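Local coordinates for protein Abbfa_003403 (Acinetobacter baumannii, PDB 4ZXH) that probably activates an amino acid or similar building block, joins it to a partner and releases the product, as a four-domain nonribosomal peptide synthetase with a phosphopantetheine-bearing carrier domain, at residues A[257-262]-A[403-408]; A[263-268]-A[451-456]; A[801-806]-A[838-843]. All coordinates share one frame; numbering follows the deposited sequence.

Contacts 1 and 2 share helix 255-271 in the condensation domain and are both buried and apolar, with no hydrogen bond across either; their centres lie about 14 Å apart. Contact 1 sets the helix against strand 403-411, while contact 2 sets its next residues against the loop after helix 428-447. Phe263 joins them, its CE2 lying 3.7 Å from Leu405 CB. Contact 3 is only partly buried, lies between two adenylation-domain loops, and adds a serine-to-backbone hydrogen bond to a single leucine pair. It touches contact 2, where Arg802 NH1 stands 3.3 Å from Val454 O in a probable hydrogen bond.

Contact 1. Residues A[257-262]-A[403-408]; sequences GLVLSG and ITLEMG
In the condensation domain, of the CoA-dependent acyltransferase class, Val259 of helix 255-271 packs against Leu405 and Met407 of strand 403-411, an inner strand of a four-stranded mixed sheet. This is a helix laid on a sheet face, with no hydrogen bond from one segment to the other. The CA atoms of Val259 and Met407 are 8.9 Å apart, a spacing that side chains alone bridge. One methyl of Val259 makes both contacts: CG1 lies 4.1 Å from Met407 CE, and the same CG1 lies 4.2 Å from Leu405 CD2. With CG1 anti to the backbone N (chi1 173°), this branch is the one presented to the strand. Val259 and Met407 meet tip to tip. The methionine is bent at chi2 and again at chi3 (-55°), which carries its terminal methyl round to the valine. Leu405 and Met407, two residues apart on the strand, both start toward the helix, whereas Glu406 between them belongs to the other face, where it forms a salt bridge with Lys420. Neighbouring parts of the fold close in on the same apolar layer: Met358 of strand 356-360 touches Val259, and Leu438 of helix 428-447 touches Leu405. The bound phosphopantetheine is near but not in contact, about 10 Å from the side chain of Leu405. Within the helix, Ser261 takes no part in the strand contact and spends its hydroxyl on its own backbone. Gly257 O takes two bonds, from Ser261 N at 3.0 Å and from Ser261 OG at 3.1 Å, the two donors arriving from opposite faces of the carbonyl plane, with the hydroxyl oxygen tilted 30° from that plane.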
ATOM      1  N   GLY A 257      23.914 -23.300  -4.153  1.00 47.03           N
ATOM      2  CA  GLY A 257      22.809 -23.890  -3.423  1.00 43.36           C
ATOM      3  C   GLY A 257      22.963 -23.692  -1.929  1.00 44.19           C
ATOM      4  O   GLY A 257      21.991 -23.462  -1.219  1.00 44.11           O
ATOM      5  N   LEU A 258      24.195 -23.772  -1.444  1.00 46.26           N
ATOM      6  CA  LEU A 258      24.432 -23.671  -0.013  1.00 46.63           C
ATOM      7  C   LEU A 258      24.087 -22.282   0.484  1.00 50.98           C
ATOM      8  O   LEU A 258      23.418 -22.120   1.498  1.00 58.20           O
ATOM      9  CB  LEU A 258      25.885 -24.006   0.312  1.00 46.74           C
ATOM     10  CG  LEU A 258      26.292 -24.124   1.779  1.00 45.91           C
ATOM     11  CD1 LEU A 258      25.381 -25.082   2.508  1.00 48.06           C
ATOM     12  CD2 LEU A 258      27.731 -24.594   1.867  1.00 47.67           C
ATOM     13  N   VAL A 259      24.546 -21.273  -0.241  1.00 46.53           N
ATOM     14  CA  VAL A 259      24.362 -19.908   0.198  1.00 41.57           C
ATOM     15  C   VAL A 259      22.899 -19.528   0.060  1.00 38.85           C
ATOM     16  O   VAL A 259      22.366 -18.749   0.850  1.00 46.92           O
ATOM     17  CB  VAL A 259      25.261 -18.946  -0.608  1.00 46.60           C
ATOM     18  CG1 VAL A 259      24.963 -17.484  -0.270  1.00 43.14           C
ATOM     19  CG2 VAL A 259      26.732 -19.280  -0.369  1.00 38.30           C
ATOM     20  N   LEU A 260      22.229 -20.087  -0.937  1.00 42.91           N
ATOM     21  CA  LEU A 260      20.806 -19.800  -1.099  1.00 41.02           C
ATOM     22  C   LEU A 260      20.060 -20.343   0.116  1.00 44.21           C
ATOM     23  O   LEU A 260      19.225 -19.650   0.695  1.00 48.20           O
ATOM     24  CB  LEU A 260      20.266 -20.402  -2.396  1.00 39.13           C
ATOM     25  CG  LEU A 260      18.763 -20.244  -2.626  1.00 41.08           C
ATOM     26  CD1 LEU A 260      18.423 -18.779  -2.690  1.00 38.49           C
ATOM     27  CD2 LEU A 260      18.308 -20.961  -3.883  1.00 33.85           C
ATOM     28  N   SER A 261      20.389 -21.573   0.514  1.00 40.99           N
ATOM     29  CA  SER A 261      19.838 -22.171   1.732  1.00 42.68           C
ATOM     30  C   SER A 261      20.034 -21.266   2.943  1.00 47.09           C
ATOM     31  O   SER A 261      19.097 -21.028   3.711  1.00 54.51           O
ATOM     32  CB  SER A 261      20.476 -23.527   2.003  1.00 51.26           C
ATOM     33  OG  SER A 261      20.068 -24.457   1.022  1.00 65.43           O
ATOM     34  N   GLY A 262      21.255 -20.763   3.103  1.00 44.91           N
ATOM     35  CA  GLY A 262      21.553 -19.793   4.137  1.00 43.11           C
ATOM     36  C   GLY A 262      20.637 -18.579   4.073  1.00 43.87           C
ATOM     37  O   GLY A 262      20.198 -18.083   5.106  1.00 44.46           O
ATOM     38  N   ILE A 403      15.130  -6.481  -1.549  1.00 22.93           N
ATOM     39  CA  ILE A 403      16.452  -6.939  -1.135  1.00 23.64           C
ATOM     40  C   ILE A 403      17.044  -7.775  -2.262  1.00 27.14           C
ATOM     41  O   ILE A 403      16.329  -8.572  -2.883  1.00 29.99           O
ATOM     42  CB  ILE A 403      16.398  -7.819   0.139  1.00 24.90           C
ATOM     43  CG1 ILE A 403      15.801  -7.076   1.315  1.00 33.63           C
ATOM     44  CG2 ILE A 403      17.772  -8.230   0.569  1.00 25.78           C
ATOM     45  CD1 ILE A 403      15.560  -7.990   2.503  1.00 31.11           C
ATOM     46  N   THR A 404      18.334  -7.610  -2.531  1.00 23.52           N
ATOM     47  CA  THR A 404      19.032  -8.534  -3.408  1.00 23.69           C
ATOM     48  C   THR A 404      20.412  -8.885  -2.847  1.00 34.10           C
ATOM     49  O   THR A 404      21.222  -8.006  -2.573  1.00 41.68           O
ATOM     50  CB  THR A 404      19.229  -7.974  -4.836  1.00 22.71           C
ATOM     51  OG1 THR A 404      17.967  -7.675  -5.438  1.00 31.80           O
ATOM     52  CG2 THR A 404      19.954  -8.990  -5.694  1.00 23.08           C
ATOM     53  N   LEU A 405      20.673 -10.176  -2.698  1.00 25.59           N
ATOM     54  CA  LEU A 405      21.997 -10.671  -2.347  1.00 32.55           C
ATOM     55  C   LEU A 405      22.804 -11.004  -3.609  1.00 36.08           C
ATOM     56  O   LEU A 405      22.390 -11.841  -4.414  1.00 44.36           O
ATOM     57  CB  LEU A 405      21.874 -11.908  -1.454  1.00 31.74           C
ATOM     58  CG  LEU A 405      23.164 -12.540  -0.967  1.00 36.49           C
ATOM     59  CD1 LEU A 405      23.865 -11.532  -0.083  1.00 40.04           C
ATOM     60  CD2 LEU A 405      22.849 -13.803  -0.199  1.00 37.39           C
ATOM     61  N   GLU A 406      23.950 -10.354  -3.787  1.00 32.07           N
ATOM     62  CA  GLU A 406      24.805 -10.631  -4.942  1.00 39.18           C
ATOM     63  C   GLU A 406      26.131 -11.258  -4.515  1.00 39.46           C
ATOM     64  O   GLU A 406      26.887 -10.662  -3.751  1.00 43.97           O
ATOM     65  CB  GLU A 406      25.062  -9.350  -5.736  1.00 39.78           C
ATOM     66  CG  GLU A 406      23.801  -8.639  -6.151  1.00 45.69           C
ATOM     67  CD  GLU A 406      24.058  -7.476  -7.095  1.00 63.13           C
ATOM     68  OE1 GLU A 406      25.239  -7.072  -7.242  1.00 70.75           O
ATOM     69  OE2 GLU A 406      23.069  -6.961  -7.681  1.00 67.00           O
ATOM     70  N   MET A 407      26.403 -12.462  -5.003  1.00 42.25           N
ATOM     71  CA  MET A 407      27.622 -13.185  -4.642  1.00 49.36           C
ATOM     72  C   MET A 407      28.363 -13.666  -5.881  1.00 58.05           C
ATOM     73  O   MET A 407      27.945 -13.399  -7.008  1.00 60.22           O
ATOM     74  CB  MET A 407      27.294 -14.388  -3.764  1.00 47.66           C
ATOM     75  CG  MET A 407      26.481 -14.098  -2.528  1.00 48.92           C
ATOM     76  SD  MET A 407      27.481 -13.898  -1.048  1.00 48.76           S
ATOM     77  CE  MET A 407      28.416 -15.420  -1.040  1.00 60.77           C
ATOM     78  N   GLY A 408      29.456 -14.391  -5.663  1.00 67.59           N
ATOM     79  CA  GLY A 408      30.147 -15.068  -6.748  1.00 66.22           C
ATOM     80  C   GLY A 408      31.632 -14.775  -6.832  1.00 58.16           C
ATOM     81  O   GLY A 408      32.422 -15.632  -7.229  1.00 62.05           O
TER

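Contact 2. Residues A[263-268]-A[451-456]; sequences FYVLLH and RKIVEL
Val265, in helix 255-271, faces Ile453 in the loop segment 451-456 with their CA atoms 7.5 Å apart; residues 453-455 have helical backbone angles but lack the regular helical bonds. Val265 divides its two methyls between two partners. CG1 of Val265 lies 3.7 Å from Leu456 CD2, the two side chains meeting at roughly a right angle, while CG2 of Val265 is 4.3 Å from Ile453 CD1. Ile453 is also split: its long CG1 branch runs to the valine, and its CG2 methyl, anti to the backbone N, is turned to the histidine about one turn further along the helix. CG2 of Ile453 stands 3.9 Å from His268 CD2, at a slant to the ring. The imidazole is bonded at another atom, since ND1 is hydrogen-bonded to the carbonyl of Glu273, which should restrict the ring's rotation and leaves its CD2 corner to the isoleucine. The loop has a polar tie of its own. Lys452 N donates to Glu455 OE1 over 3.2 Å, nearly straight at 169° but from above the carboxylate plane by 50°. No hydrogen bond joins the two segments. Phe316 of helix 313-329 touches both Val265 and Ile453, and Val441 of helix 428-447 packs on Val265. The arrangement belongs to the interior of the acyltransferase-like condensation fold: helix 255-271 is flanked by helices 313-329 and 428-447, and the chain leaving the latter helix returns and lays Ile453 and Leu456 against helix 255-271.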
ATOM      1  N   PHE A 263      20.328 -18.116   2.863  1.00 42.27           N
ATOM      2  CA  PHE A 263      19.516 -16.915   2.698  1.00 39.14           C
ATOM      3  C   PHE A 263      18.072 -17.131   3.157  1.00 44.03           C
ATOM      4  O   PHE A 263      17.533 -16.303   3.889  1.00 46.56           O
ATOM      5  CB  PHE A 263      19.546 -16.442   1.244  1.00 35.55           C
ATOM      6  CG  PHE A 263      19.230 -14.985   1.076  1.00 33.78           C
ATOM      7  CD1 PHE A 263      19.395 -14.103   2.135  1.00 34.73           C
ATOM      8  CD2 PHE A 263      18.803 -14.488  -0.145  1.00 30.98           C
ATOM      9  CE1 PHE A 263      19.116 -12.767   1.995  1.00 30.18           C
ATOM     10  CE2 PHE A 263      18.530 -13.135  -0.295  1.00 32.70           C
ATOM     11  CZ  PHE A 263      18.680 -12.276   0.780  1.00 30.79           C
ATOM     12  N   TYR A 264      17.450 -18.231   2.734  1.00 45.94           N
ATOM     13  CA  TYR A 264      16.124 -18.603   3.237  1.00 35.28           C
ATOM     14  C   TYR A 264      16.105 -18.681   4.769  1.00 38.43           C
ATOM     15  O   TYR A 264      15.234 -18.107   5.420  1.00 43.63           O
ATOM     16  CB  TYR A 264      15.679 -19.954   2.678  1.00 36.07           C
ATOM     17  CG  TYR A 264      15.188 -19.957   1.254  1.00 40.20           C
ATOM     18  CD1 TYR A 264      13.988 -19.363   0.908  1.00 33.57           C
ATOM     19  CD2 TYR A 264      15.905 -20.606   0.264  1.00 44.87           C
ATOM     20  CE1 TYR A 264      13.533 -19.389  -0.382  1.00 32.61           C
ATOM     21  CE2 TYR A 264      15.461 -20.630  -1.034  1.00 41.35           C
ATOM     22  CZ  TYR A 264      14.281 -20.021  -1.353  1.00 46.07           C
ATOM     23  OH  TYR A 264      13.840 -20.055  -2.655  1.00 46.95           O
ATOM     24  N   VAL A 265      17.065 -19.405   5.338  1.00 40.10           N
ATOM     25  CA  VAL A 265      17.146 -19.535   6.788  1.00 45.91           C
ATOM     26  C   VAL A 265      17.166 -18.151   7.424  1.00 47.21           C
ATOM     27  O   VAL A 265      16.429 -17.895   8.366  1.00 49.15           O
ATOM     28  CB  VAL A 265      18.385 -20.345   7.230  1.00 44.52           C
ATOM     29  CG1 VAL A 265      18.665 -20.135   8.706  1.00 43.54           C
ATOM     30  CG2 VAL A 265      18.169 -21.814   6.946  1.00 43.24           C
ATOM     31  N   LEU A 266      17.981 -17.256   6.876  1.00 42.98           N
ATOM     32  CA  LEU A 266      17.999 -15.868   7.324  1.00 39.79           C
ATOM     33  C   LEU A 266      16.620 -15.189   7.283  1.00 45.29           C
ATOM     34  O   LEU A 266      16.193 -14.616   8.281  1.00 52.41           O
ATOM     35  CB  LEU A 266      18.980 -15.044   6.491  1.00 36.23           C
ATOM     36  CG  LEU A 266      18.942 -13.589   6.959  1.00 35.54           C
ATOM     37  CD1 LEU A 266      19.355 -13.517   8.409  1.00 37.33           C
ATOM     38  CD2 LEU A 266      19.801 -12.674   6.107  1.00 34.30           C
ATOM     39  N   LEU A 267      15.933 -15.232   6.142  1.00 34.84           N
ATOM     40  CA  LEU A 267      14.645 -14.539   6.014  1.00 37.64           C
ATOM     41  C   LEU A 267      13.566 -15.188   6.888  1.00 43.43           C
ATOM     42  O   LEU A 267      12.630 -14.526   7.331  1.00 36.19           O
ATOM     43  CB  LEU A 267      14.194 -14.514   4.556  1.00 37.61           C
ATOM     44  CG  LEU A 267      15.263 -13.990   3.585  1.00 45.32           C
ATOM     45  CD1 LEU A 267      14.901 -14.307   2.137  1.00 46.79           C
ATOM     46  CD2 LEU A 267      15.514 -12.490   3.758  1.00 39.33           C
ATOM     47  N   HIS A 268      13.711 -16.490   7.125  1.00 47.93           N
ATOM     48  CA  HIS A 268      12.858 -17.228   8.054  1.00 40.70           C
ATOM     49  C   HIS A 268      12.974 -16.689   9.470  1.00 43.45           C
ATOM     50  O   HIS A 268      11.966 -16.477  10.146  1.00 46.98           O
ATOM     51  CB  HIS A 268      13.220 -18.708   8.045  1.00 39.85           C
ATOM     52  CG  HIS A 268      12.472 -19.522   9.050  1.00 43.72           C
ATOM     53  ND1 HIS A 268      11.112 -19.726   8.977  1.00 50.68           N
ATOM     54  CD2 HIS A 268      12.894 -20.185  10.153  1.00 55.10           C
ATOM     55  CE1 HIS A 268      10.726 -20.482   9.991  1.00 49.70           C
ATOM     56  NE2 HIS A 268      11.788 -20.774  10.720  1.00 53.95           N
ATOM     57  N   ARG A 451      22.386 -29.378  13.206  1.00 75.44           N
ATOM     58  CA  ARG A 451      21.462 -28.666  14.075  1.00 74.04           C
ATOM     59  C   ARG A 451      20.149 -28.385  13.338  1.00 72.89           C
ATOM     60  O   ARG A 451      20.154 -28.145  12.129  1.00 78.50           O
ATOM     61  CB  ARG A 451      22.108 -27.372  14.581  1.00 76.84           C
ATOM     62  CG  ARG A 451      21.337 -26.657  15.690  1.00 80.75           C
ATOM     63  CD  ARG A 451      22.186 -25.565  16.333  1.00 81.25           C
ATOM     64  NE  ARG A 451      23.072 -26.067  17.387  1.00 79.87           N
ATOM     65  CZ  ARG A 451      24.133 -25.405  17.844  1.00 82.12           C
ATOM     66  NH1 ARG A 451      24.473 -24.236  17.318  1.00 85.62           N
ATOM     67  NH2 ARG A 451      24.873 -25.922  18.809  1.00 82.86           N
ATOM     68  N   LYS A 452      19.033 -28.447  14.070  1.00 68.83           N
ATOM     69  CA  LYS A 452      17.697 -28.180  13.527  1.00 58.27           C
ATOM     70  C   LYS A 452      17.441 -26.683  13.385  1.00 58.53           C
ATOM     71  O   LYS A 452      17.824 -25.895  14.245  1.00 60.91           O
ATOM     72  CB  LYS A 452      16.608 -28.806  14.413  1.00 60.69           C
ATOM     73  CG  LYS A 452      16.457 -30.313  14.273  1.00 61.43           C
ATOM     74  CD  LYS A 452      15.306 -30.837  15.118  1.00 65.26           C
ATOM     75  CE  LYS A 452      15.036 -32.320  14.836  1.00 74.06           C
ATOM     76  NZ  LYS A 452      13.919 -32.864  15.678  1.00 75.05           N
ATOM     77  N   ILE A 453      16.784 -26.303  12.296  1.00 53.71           N
ATOM     78  CA  ILE A 453      16.537 -24.905  11.980  1.00 51.47           C
ATOM     79  C   ILE A 453      15.896 -24.133  13.142  1.00 63.06           C
ATOM     80  O   ILE A 453      16.223 -22.969  13.369  1.00 68.02           O
ATOM     81  CB  ILE A 453      15.661 -24.788  10.710  1.00 49.86           C
ATOM     82  CG1 ILE A 453      16.423 -25.346   9.506  1.00 51.04           C
ATOM     83  CG2 ILE A 453      15.241 -23.341  10.453  1.00 54.75           C
ATOM     84  CD1 ILE A 453      15.767 -25.112   8.184  1.00 49.69           C
ATOM     85  N   VAL A 454      15.008 -24.776  13.889  1.00 56.89           N
ATOM     86  CA  VAL A 454      14.454 -24.157  15.096  1.00 61.90           C
ATOM     87  C   VAL A 454      15.526 -23.962  16.190  1.00 68.32           C
ATOM     88  O   VAL A 454      15.625 -22.877  16.774  1.00 69.88           O
ATOM     89  CB  VAL A 454      13.265 -24.983  15.662  1.00 54.33           C
ATOM     90  CG1 VAL A 454      13.583 -26.483  15.676  1.00 52.14           C
ATOM     91  CG2 VAL A 454      12.887 -24.503  17.048  1.00 50.96           C
ATOM     92  N   GLU A 455      16.334 -25.000  16.440  1.00 64.85           N
ATOM     93  CA  GLU A 455      17.398 -24.975  17.459  1.00 65.98           C
ATOM     94  C   GLU A 455      18.482 -23.936  17.175  1.00 65.18           C
ATOM     95  O   GLU A 455      19.338 -23.663  18.019  1.00 67.70           O
ATOM     96  CB  GLU A 455      18.075 -26.348  17.575  1.00 73.04           C
ATOM     97  CG  GLU A 455      17.217 -27.501  18.074  1.00 81.71           C
ATOM     98  CD  GLU A 455      17.917 -28.857  17.904  1.00 92.80           C
ATOM     99  OE1 GLU A 455      18.968 -28.925  17.220  1.00 88.76           O
ATOM    100  OE2 GLU A 455      17.421 -29.858  18.469  1.00100.35           O
ATOM    101  N   LEU A 456      18.458 -23.384  15.971  1.00 53.98           N
ATOM    102  CA  LEU A 456      19.501 -22.488  15.511  1.00 61.23           C
ATOM    103  C   LEU A 456      19.282 -21.070  16.014  1.00 66.54           C
ATOM    104  O   LEU A 456      18.240 -20.460  15.761  1.00 68.36           O
ATOM    105  CB  LEU A 456      19.556 -22.508  13.982  1.00 58.34           C
ATOM    106  CG  LEU A 456      20.500 -21.547  13.272  1.00 53.97           C
ATOM    107  CD1 LEU A 456      21.938 -21.912  13.504  1.00 65.57           C
ATOM    108  CD2 LEU A 456      20.188 -21.548  11.802  1.00 59.38           C
TER

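Contact 3. Residues A[801-806]-A[838-843]; sequences QRLVPP and PSLPNA
Leu803 and Leu840 come together at a slant, one branch each: CD1 of Leu803 is 4.0 Å from CD2 of Leu840. Neither side chain sets out straight for the other segment; both bend toward it further along. In each, CG stands beside the backbone N and anti to the carbonyl carbon, and the onward torsion carries the terminal methyls across. Next to this apolar pair, the hydroxyl of Ser839 donates to the backbone carbonyl of Gln801, OG to O 2.7 Å. The oxygen approaches at a C=O...OG angle of 154° and is tilted 23° from the carbonyl plane. With chi1 at 36°, OG sits between the backbone N and carbonyl carbon of its own residue, in place for this bond. The side chain of Gln801 starts toward the serine, CB lying 4.1 Å from Ser839 OG, then bends at chi2 so that its amide leads off elsewhere. The two segments are connecting loops of the antiparallel sheet in the adenylation part of the chain: 801-806 joins the antiparallel neighbours 792-797 and 809-816, and 838-843 leads into strand 846-855, which pairs with 809-816. The second loop folds into a type I beta turn from Leu840 to Ala843, closed by Ala843 N on Leu840 O at 3.0 Å. Leu840 thus opens the turn, and its buried side chain also rests on Tyr795 of strand 792-797 and Leu846 of strand 846-855. Leu803 additionally touches Leu797 of the first of these strands, and Tyr462 and Gln467. Arg802, between the two contributing residues of its loop, starts away from the serine loop; its guanidinium forms a salt bridge with Asp798 through NE.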
ATOM      1  N   GLN A 801      11.451 -18.405  24.411  1.00 54.94           N
ATOM      2  CA  GLN A 801      12.000 -17.498  25.423  1.00 48.54           C
ATOM      3  C   GLN A 801      13.517 -17.305  25.302  1.00 53.71           C
ATOM      4  O   GLN A 801      14.226 -17.270  26.302  1.00 48.26           O
ATOM      5  CB  GLN A 801      11.642 -17.985  26.831  1.00 49.02           C
ATOM      6  CG  GLN A 801      10.198 -17.712  27.247  1.00 43.35           C
ATOM      7  CD  GLN A 801       9.203 -18.644  26.580  1.00 50.70           C
ATOM      8  OE1 GLN A 801       9.351 -19.866  26.630  1.00 55.48           O
ATOM      9  NE2 GLN A 801       8.195 -18.068  25.924  1.00 50.59           N
ATOM     10  N   ARG A 802      14.004 -17.181  24.069  1.00 53.69           N
ATOM     11  CA  ARG A 802      15.380 -16.768  23.806  1.00 51.67           C
ATOM     12  C   ARG A 802      15.413 -15.301  23.369  1.00 54.96           C
ATOM     13  O   ARG A 802      14.444 -14.796  22.807  1.00 59.80           O
ATOM     14  CB  ARG A 802      16.007 -17.638  22.725  1.00 63.14           C
ATOM     15  CG  ARG A 802      16.227 -19.085  23.113  1.00 75.64           C
ATOM     16  CD  ARG A 802      16.702 -19.888  21.902  1.00 81.80           C
ATOM     17  NE  ARG A 802      15.754 -19.765  20.796  1.00 82.34           N
ATOM     18  CZ  ARG A 802      15.801 -20.474  19.675  1.00 84.75           C
ATOM     19  NH1 ARG A 802      16.751 -21.381  19.491  1.00 88.58           N
ATOM     20  NH2 ARG A 802      14.885 -20.278  18.738  1.00 84.77           N
ATOM     21  N   LEU A 803      16.527 -14.621  23.620  1.00 58.88           N
ATOM     22  CA  LEU A 803      16.699 -13.230  23.210  1.00 49.08           C
ATOM     23  C   LEU A 803      16.787 -13.082  21.687  1.00 54.58           C
ATOM     24  O   LEU A 803      17.711 -13.605  21.052  1.00 52.90           O
ATOM     25  CB  LEU A 803      17.953 -12.653  23.855  1.00 50.34           C
ATOM     26  CG  LEU A 803      17.945 -12.547  25.374  1.00 49.50           C
ATOM     27  CD1 LEU A 803      19.359 -12.396  25.881  1.00 51.71           C
ATOM     28  CD2 LEU A 803      17.093 -11.376  25.811  1.00 46.87           C
ATOM     29  N   VAL A 804      15.839 -12.349  21.101  1.00 50.49           N
ATOM     30  CA  VAL A 804      15.756 -12.251  19.642  1.00 50.97           C
ATOM     31  C   VAL A 804      16.928 -11.461  19.045  1.00 55.25           C
ATOM     32  O   VAL A 804      17.554 -10.652  19.730  1.00 61.72           O
ATOM     33  CB  VAL A 804      14.428 -11.603  19.198  1.00 46.68           C
ATOM     34  CG1 VAL A 804      13.260 -12.428  19.688  1.00 49.14           C
ATOM     35  CG2 VAL A 804      14.335 -10.172  19.689  1.00 45.11           C
ATOM     36  N   PRO A 805      17.245 -11.710  17.766  1.00 55.62           N
ATOM     37  CA  PRO A 805      18.262 -10.872  17.120  1.00 60.36           C
ATOM     38  C   PRO A 805      17.700  -9.478  16.887  1.00 60.25           C
ATOM     39  O   PRO A 805      16.481  -9.326  16.888  1.00 57.28           O
ATOM     40  CB  PRO A 805      18.533 -11.586  15.787  1.00 55.77           C
ATOM     41  CG  PRO A 805      17.830 -12.912  15.877  1.00 55.62           C
ATOM     42  CD  PRO A 805      16.733 -12.758  16.867  1.00 52.90           C
ATOM     43  N   PRO A 806      18.563  -8.471  16.690  1.00 64.93           N
ATOM     44  CA  PRO A 806      18.004  -7.151  16.368  1.00 55.72           C
ATOM     45  C   PRO A 806      17.175  -7.189  15.079  1.00 57.70           C
ATOM     46  O   PRO A 806      17.420  -8.045  14.223  1.00 52.88           O
ATOM     47  CB  PRO A 806      19.244  -6.273  16.207  1.00 53.69           C
ATOM     48  CG  PRO A 806      20.331  -6.993  16.975  1.00 55.42           C
ATOM     49  CD  PRO A 806      20.032  -8.449  16.812  1.00 55.64           C
ATOM     50  N   PRO A 838      15.145 -19.902  32.518  1.00 63.51           N
ATOM     51  CA  PRO A 838      16.462 -20.557  32.439  1.00 63.55           C
ATOM     52  C   PRO A 838      17.390 -19.847  31.469  1.00 64.07           C
ATOM     53  O   PRO A 838      18.597 -19.807  31.677  1.00 70.99           O
ATOM     54  CB  PRO A 838      16.130 -21.964  31.944  1.00 58.08           C
ATOM     55  CG  PRO A 838      14.716 -22.183  32.385  1.00 62.71           C
ATOM     56  CD  PRO A 838      14.050 -20.841  32.228  1.00 62.63           C
ATOM     57  N   SER A 839      16.809 -19.272  30.427  1.00 61.75           N
ATOM     58  CA  SER A 839      17.565 -18.569  29.398  1.00 66.63           C
ATOM     59  C   SER A 839      17.995 -17.169  29.841  1.00 69.69           C
ATOM     60  O   SER A 839      18.656 -16.449  29.090  1.00 64.11           O
ATOM     61  CB  SER A 839      16.724 -18.482  28.132  1.00 57.99           C
ATOM     62  OG  SER A 839      15.359 -18.304  28.489  1.00 55.02           O
ATOM     63  N   LEU A 840      17.595 -16.782  31.050  1.00 68.90           N
ATOM     64  CA  LEU A 840      17.993 -15.505  31.645  1.00 71.95           C
ATOM     65  C   LEU A 840      18.245 -15.686  33.142  1.00 63.91           C
ATOM     66  O   LEU A 840      17.601 -15.045  33.976  1.00 55.63           O
ATOM     67  CB  LEU A 840      16.921 -14.427  31.413  1.00 47.43           C
ATOM     68  CG  LEU A 840      16.845 -13.754  30.041  1.00 59.78           C
ATOM     69  CD1 LEU A 840      15.712 -12.732  30.007  1.00 55.74           C
ATOM     70  CD2 LEU A 840      18.168 -13.094  29.677  1.00 58.62           C
ATOM     71  N   PRO A 841      19.206 -16.546  33.491  1.00 69.75           N
ATOM     72  CA  PRO A 841      19.312 -17.040  34.871  1.00 71.92           C
ATOM     73  C   PRO A 841      19.696 -15.951  35.869  1.00 72.13           C
ATOM     74  O   PRO A 841      19.614 -16.185  37.070  1.00 78.26           O
ATOM     75  CB  PRO A 841      20.407 -18.102  34.772  1.00 70.17           C
ATOM     76  CG  PRO A 841      21.292 -17.599  33.684  1.00 66.05           C
ATOM     77  CD  PRO A 841      20.383 -16.906  32.683  1.00 66.56           C
ATOM     78  N   ASN A 842      20.098 -14.782  35.377  1.00 70.30           N
ATOM     79  CA  ASN A 842      20.540 -13.694  36.243  1.00 69.37           C
ATOM     80  C   ASN A 842      19.575 -12.520  36.266  1.00 60.34           C
ATOM     81  O   ASN A 842      19.843 -11.504  36.904  1.00 56.23           O
ATOM     82  CB  ASN A 842      21.925 -13.207  35.813  1.00 78.45           C
ATOM     83  CG  ASN A 842      23.028 -14.163  36.224  1.00 88.78           C
ATOM     84  OD1 ASN A 842      22.888 -14.912  37.196  1.00 97.85           O
ATOM     85  ND2 ASN A 842      24.132 -14.144  35.488  1.00 89.10           N
ATOM     86  N   ALA A 843      18.446 -12.675  35.579  1.00 54.51           N
ATOM     87  CA  ALA A 843      17.510 -11.577  35.364  1.00 48.40           C
ATOM     88  C   ALA A 843      16.389 -11.535  36.404  1.00 53.31           C
ATOM     89  O   ALA A 843      15.527 -10.652  36.362  1.00 53.71           O
ATOM     90  CB  ALA A 843      16.924 -11.671  33.973  1.00 44.44           C
TER